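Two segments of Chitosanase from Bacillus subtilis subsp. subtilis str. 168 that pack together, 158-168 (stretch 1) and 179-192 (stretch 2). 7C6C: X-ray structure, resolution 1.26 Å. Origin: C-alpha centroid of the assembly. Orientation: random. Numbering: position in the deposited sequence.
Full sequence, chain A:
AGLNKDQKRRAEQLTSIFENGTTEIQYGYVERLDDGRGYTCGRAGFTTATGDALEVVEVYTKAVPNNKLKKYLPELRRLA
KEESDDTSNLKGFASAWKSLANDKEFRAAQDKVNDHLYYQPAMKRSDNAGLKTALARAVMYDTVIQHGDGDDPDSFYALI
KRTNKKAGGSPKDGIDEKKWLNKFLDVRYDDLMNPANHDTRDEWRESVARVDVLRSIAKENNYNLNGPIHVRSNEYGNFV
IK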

# COMPACT_ATOMS: atom_id res chain seq x y z
N ALA A 158 -11.08 8.26 4.16
CA ALA A 158 -12.45 8.24 3.64
C ALA A 158 -13.09 6.87 3.84
O ALA A 158 -14.27 6.78 4.20
N LEU A 159 -12.33 5.80 3.64
CA LEU A 159 -12.86 4.46 3.86
C LEU A 159 -13.15 4.22 5.34
O LEU A 159 -14.18 3.61 5.68
N ILE A 160 -12.27 4.68 6.23
CA ILE A 160 -12.51 4.54 7.66
C ILE A 160 -13.80 5.25 8.05
O ILE A 160 -14.66 4.69 8.75
N LYS A 161 -13.97 6.49 7.59
CA LYS A 161 -15.16 7.26 7.96
C LYS A 161 -16.43 6.63 7.40
O LYS A 161 -17.45 6.58 8.10
N ARG A 162 -16.39 6.14 6.17
CA ARG A 162 -17.57 5.49 5.60
C ARG A 162 -17.91 4.22 6.36
O ARG A 162 -19.10 3.92 6.56
N THR A 163 -16.90 3.47 6.78
CA THR A 163 -17.13 2.28 7.60
C THR A 163 -17.74 2.66 8.94
O THR A 163 -18.72 2.05 9.39
N ASN A 164 -17.18 3.68 9.60
CA ASN A 164 -17.72 4.11 10.89
C ASN A 164 -19.19 4.48 10.77
O ASN A 164 -20.00 4.13 11.64
N LYS A 165 -19.56 5.18 9.70
CA LYS A 165 -20.96 5.57 9.53
C LYS A 165 -21.85 4.35 9.31
O LYS A 165 -22.93 4.26 9.91
N LYS A 166 -21.40 3.40 8.49
CA LYS A 166 -22.20 2.20 8.25
C LYS A 166 -22.30 1.34 9.50
O LYS A 166 -23.35 0.73 9.76
N ALA A 167 -21.23 1.26 10.28
CA ALA A 167 -21.19 0.40 11.46
C ALA A 167 -21.81 1.05 12.69
O ALA A 167 -22.01 0.36 13.69
N GLY A 168 -22.11 2.34 12.64
CA GLY A 168 -22.59 3.03 13.82
C GLY A 168 -21.50 3.45 14.78
O GLY A 168 -21.78 3.64 15.96
N LYS A 179 -16.86 -7.32 13.63
CA LYS A 179 -17.95 -6.83 12.79
C LYS A 179 -17.54 -5.58 12.04
O LYS A 179 -17.84 -5.44 10.85
N TRP A 180 -16.86 -4.66 12.72
CA TRP A 180 -16.40 -3.43 12.07
C TRP A 180 -15.46 -3.74 10.91
O TRP A 180 -15.58 -3.15 9.83
N LEU A 181 -14.52 -4.67 11.10
CA LEU A 181 -13.57 -4.99 10.04
C LEU A 181 -14.26 -5.63 8.85
O LEU A 181 -13.89 -5.37 7.70
N ASN A 182 -15.27 -6.47 9.08
CA ASN A 182 -16.01 -7.03 7.96
C ASN A 182 -16.70 -5.93 7.16
O ASN A 182 -16.71 -5.96 5.92
N LYS A 183 -17.25 -4.93 7.85
CA LYS A 183 -17.85 -3.81 7.14
C LYS A 183 -16.80 -2.99 6.41
O LYS A 183 -17.04 -2.50 5.30
N PHE A 184 -15.62 -2.82 7.02
CA PHE A 184 -14.53 -2.12 6.34
C PHE A 184 -14.15 -2.82 5.05
O PHE A 184 -13.95 -2.17 4.01
N LEU A 185 -14.03 -4.14 5.08
CA LEU A 185 -13.69 -4.88 3.88
C LEU A 185 -14.77 -4.71 2.81
O LEU A 185 -14.46 -4.60 1.62
N ASP A 186 -16.04 -4.66 3.22
CA ASP A 186 -17.13 -4.39 2.28
C ASP A 186 -16.97 -3.00 1.66
O ASP A 186 -17.13 -2.83 0.44
N VAL A 187 -16.70 -1.99 2.49
CA VAL A 187 -16.54 -0.63 2.01
C VAL A 187 -15.36 -0.54 1.05
O VAL A 187 -15.43 0.10 -0.00
N ARG A 188 -14.25 -1.20 1.39
CA ARG A 188 -13.09 -1.17 0.51
C ARG A 188 -13.38 -1.87 -0.81
O ARG A 188 -13.00 -1.37 -1.87
N TYR A 189 -14.05 -3.03 -0.76
CA TYR A 189 -14.44 -3.71 -2.00
C TYR A 189 -15.24 -2.78 -2.90
O TYR A 189 -14.98 -2.68 -4.10
N ASP A 190 -16.24 -2.11 -2.33
CA ASP A 190 -17.07 -1.21 -3.12
C ASP A 190 -16.23 -0.09 -3.73
O ASP A 190 -16.46 0.32 -4.87
N ASP A 191 -15.26 0.42 -2.98
CA ASP A 191 -14.43 1.50 -3.50
C ASP A 191 -13.52 1.02 -4.63
O ASP A 191 -13.30 1.75 -5.60
N LEU A 192 -12.99 -0.20 -4.51
CA LEU A 192 -12.14 -0.74 -5.56
C LEU A 192 -12.93 -1.01 -6.83
O LEU A 192 -12.40 -0.87 -7.94

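Two helices, 158-167 and 179-192, cross at 125° with their axes 9.0 Å apart at closest approach, burying 691 Å² between them. The backbones come nearest where Thr163 faces Phe184, with CA to CA at 5.3 Å, an approach that suits a small side chain at the crossing.

Knobs and holes set the basic register. From the first helix, Leu159 and Thr163, one turn apart and both toward the partner, drop into successive holes. Leu159 (m, t) sits among Phe184, Val187, Arg188 and Asp191, with CD2 reaching 3.7 Å from Asp191 CB and 3.9 Å from Val187 CG1. Thr163 (m) fits among Trp180, Lys183, Phe184 and Val187. The second helix answers with Val187 (t), a knob among Leu159, Arg162, Thr163 and Lys166. Its CG2 lies 3.8 Å from Lys166 CD, so the aliphatic part of an exposed lysine extends the apolar packing outward.

The aromatic residues work differently. Trp180 and Phe184 both leave their helix sideways, yet their t rotamers bring the rings nearer to the other stretch. Phe184 CE2 packs 3.8 Å from Ile160 CG1 and 4.0 Å from Leu159 CB. On Trp180, Thr163 CG2 lies over one face, 3.7 Å from the centroid of the five-membered ring, in a CH-pi contact; Ala167 CB meets Trp180 CD1 at 3.8 Å. With no side chain beyond CB, Ala167 still points toward the partner and contributes to the tryptophan pocket.

Two polar groups in the contact have clear partners: the indole NH of Trp180 and the hydroxyl of Thr163. At the edge of the indole, Trp180 NE1 donates to Asn164 OD1 at 2.8 Å; Asn164 starts out sideways, but its m rotamer carries the amide end nearer to the ring. The Thr163 hydroxyl is satisfied within its own helix, OG1 donating to Leu159 O at 2.8 Å. That bond lets threonine behave much like a small apolar knob, with its methyl on the indole and OG1 3.6 Å from Val187 CB.

Charge and water close the Arg162 side of the contact. Arg162 (chi1 m) points toward the partner, and its NH2 forms a salt bridge with Asp191 OD1 at 3.4 Å, where the hydrogen bond is weak because it is long and bent to 126°. Asp191 (chi1 t) approaches the guanidinium at its edge. A water adds a second connection: it accepts from Arg162 NH2 at 2.9 Å and donates to Val187 O at 2.8 Å, tying the arginine to the partner backbone as well as to a side chain.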

# COMPACT_ATOMS: atom_id res chain seq x y z
CB ALA A 158 -12.45 8.61 2.15
CB LEU A 159 -11.89 3.40 3.33
CG LEU A 159 -11.60 3.46 1.83
CD1 LEU A 159 -10.74 2.29 1.43
CD2 LEU A 159 -12.87 3.50 1.00
CB ILE A 160 -11.31 5.06 8.48
CG1 ILE A 160 -10.11 4.13 8.34
CG2 ILE A 160 -11.69 5.24 9.95
CD1 ILE A 160 -8.85 4.70 8.96
CB LYS A 161 -15.01 8.71 7.51
CG LYS A 161 -14.02 9.51 8.34
CD LYS A 161 -14.00 10.98 7.93
CE LYS A 161 -13.48 11.16 6.52
NZ LYS A 161 -13.41 12.61 6.16
CB ARG A 162 -17.37 5.22 4.11
CG ARG A 162 -17.37 6.49 3.29
CD ARG A 162 -17.99 6.30 1.92
NE ARG A 162 -17.16 5.50 1.04
CZ ARG A 162 -16.18 5.99 0.28
NH1 ARG A 162 -15.90 7.29 0.30
NH2 ARG A 162 -15.48 5.18 -0.50
CB THR A 163 -15.82 1.53 7.79
OG1 THR A 163 -15.29 1.16 6.52
CG2 THR A 163 -16.05 0.28 8.62
CB ASN A 164 -16.93 5.31 11.43
CG ASN A 164 -15.53 4.93 11.89
OD1 ASN A 164 -15.21 3.76 12.07
ND2 ASN A 164 -14.69 5.94 12.11
CB LYS A 165 -21.09 6.56 8.36
CG LYS A 165 -22.49 7.15 8.21
CD LYS A 165 -22.52 8.25 7.15
CE LYS A 165 -23.92 8.82 6.97
NZ LYS A 165 -24.46 9.38 8.24
CB LYS A 166 -21.61 1.39 7.09
CG LYS A 166 -21.94 1.93 5.71
CD LYS A 166 -21.44 0.98 4.63
CE LYS A 166 -22.02 1.32 3.27
NZ LYS A 166 -21.62 2.68 2.83
CB ALA A 167 -19.75 -0.01 11.77
CB LYS A 179 -19.18 -6.55 13.65
CG LYS A 179 -20.46 -6.35 12.85
CD LYS A 179 -21.69 -6.40 13.74
CE LYS A 179 -22.05 -5.03 14.29
NZ LYS A 179 -23.04 -5.10 15.41
CB TRP A 180 -15.69 -2.55 13.09
CG TRP A 180 -15.29 -1.20 12.57
CD1 TRP A 180 -16.02 -0.05 12.62
CD2 TRP A 180 -14.05 -0.86 11.93
NE1 TRP A 180 -15.32 0.98 12.04
CE2 TRP A 180 -14.11 0.51 11.62
CE3 TRP A 180 -12.90 -1.59 11.59
CZ2 TRP A 180 -13.06 1.17 10.98
CZ3 TRP A 180 -11.86 -0.92 10.96
CH2 TRP A 180 -11.95 0.44 10.66
CB LEU A 181 -12.46 -5.89 10.58
CG LEU A 181 -11.30 -6.15 9.61
CD1 LEU A 181 -10.57 -4.85 9.28
CD2 LEU A 181 -10.36 -7.20 10.20
CB ASN A 182 -17.02 -8.07 8.45
CG ASN A 182 -16.35 -9.34 8.90
OD1 ASN A 182 -15.26 -9.68 8.44
ND2 ASN A 182 -17.00 -10.06 9.80
CB LYS A 183 -18.67 -2.95 8.10
CG LYS A 183 -19.74 -3.72 8.85
CD LYS A 183 -21.12 -3.08 8.72
CE LYS A 183 -22.17 -3.87 9.50
NZ LYS A 183 -23.56 -3.64 8.99
CB PHE A 184 -13.31 -2.02 7.26
CG PHE A 184 -12.21 -1.17 6.70
CD1 PHE A 184 -11.25 -1.72 5.85
CD2 PHE A 184 -12.14 0.18 6.98
CE1 PHE A 184 -10.25 -0.93 5.31
CE2 PHE A 184 -11.14 0.97 6.46
CZ PHE A 184 -10.20 0.42 5.62
CB LEU A 185 -13.43 -6.35 4.22
CG LEU A 185 -12.16 -6.59 5.05
CD1 LEU A 185 -12.15 -7.99 5.66
CD2 LEU A 185 -10.92 -6.38 4.20
CB ASP A 186 -18.47 -4.45 3.01
CG ASP A 186 -18.88 -5.85 3.38
OD1 ASP A 186 -18.25 -6.82 2.89
OD2 ASP A 186 -19.85 -5.98 4.15
CB VAL A 187 -16.39 0.33 3.20
CG1 VAL A 187 -15.85 1.68 2.76
CG2 VAL A 187 -17.72 0.49 3.93
CB ARG A 188 -11.88 -1.78 1.21
CG ARG A 188 -10.63 -1.69 0.36
CD ARG A 188 -9.38 -2.11 1.12
NE ARG A 188 -8.21 -1.97 0.26
CZ ARG A 188 -7.05 -2.57 0.47
NH1 ARG A 188 -6.89 -3.36 1.54
NH2 ARG A 188 -6.05 -2.39 -0.38
CB TYR A 189 -15.25 -4.96 -1.67
CG TYR A 189 -15.76 -5.69 -2.89
CD1 TYR A 189 -14.98 -6.66 -3.51
CD2 TYR A 189 -17.00 -5.39 -3.44
CE1 TYR A 189 -15.43 -7.32 -4.63
CE2 TYR A 189 -17.46 -6.05 -4.57
CZ TYR A 189 -16.67 -7.01 -5.16
OH TYR A 189 -17.11 -7.68 -6.28
CB ASP A 190 -18.18 -0.62 -2.25
CG ASP A 190 -19.23 -1.65 -1.88
OD1 ASP A 190 -19.31 -2.71 -2.54
OD2 ASP A 190 -19.99 -1.39 -0.92
CB ASP A 191 -13.61 2.12 -2.38
CG ASP A 191 -12.90 3.37 -2.82
OD1 ASP A 191 -13.63 4.33 -3.17
OD2 ASP A 191 -11.66 3.41 -2.83
CB LEU A 192 -11.45 -2.01 -5.08
CG LEU A 192 -10.40 -1.82 -3.99
CD1 LEU A 192 -9.95 -3.18 -3.46
CD2 LEU A 192 -9.22 -1.00 -4.50
O HOH W 1 -16.75 2.54 -0.52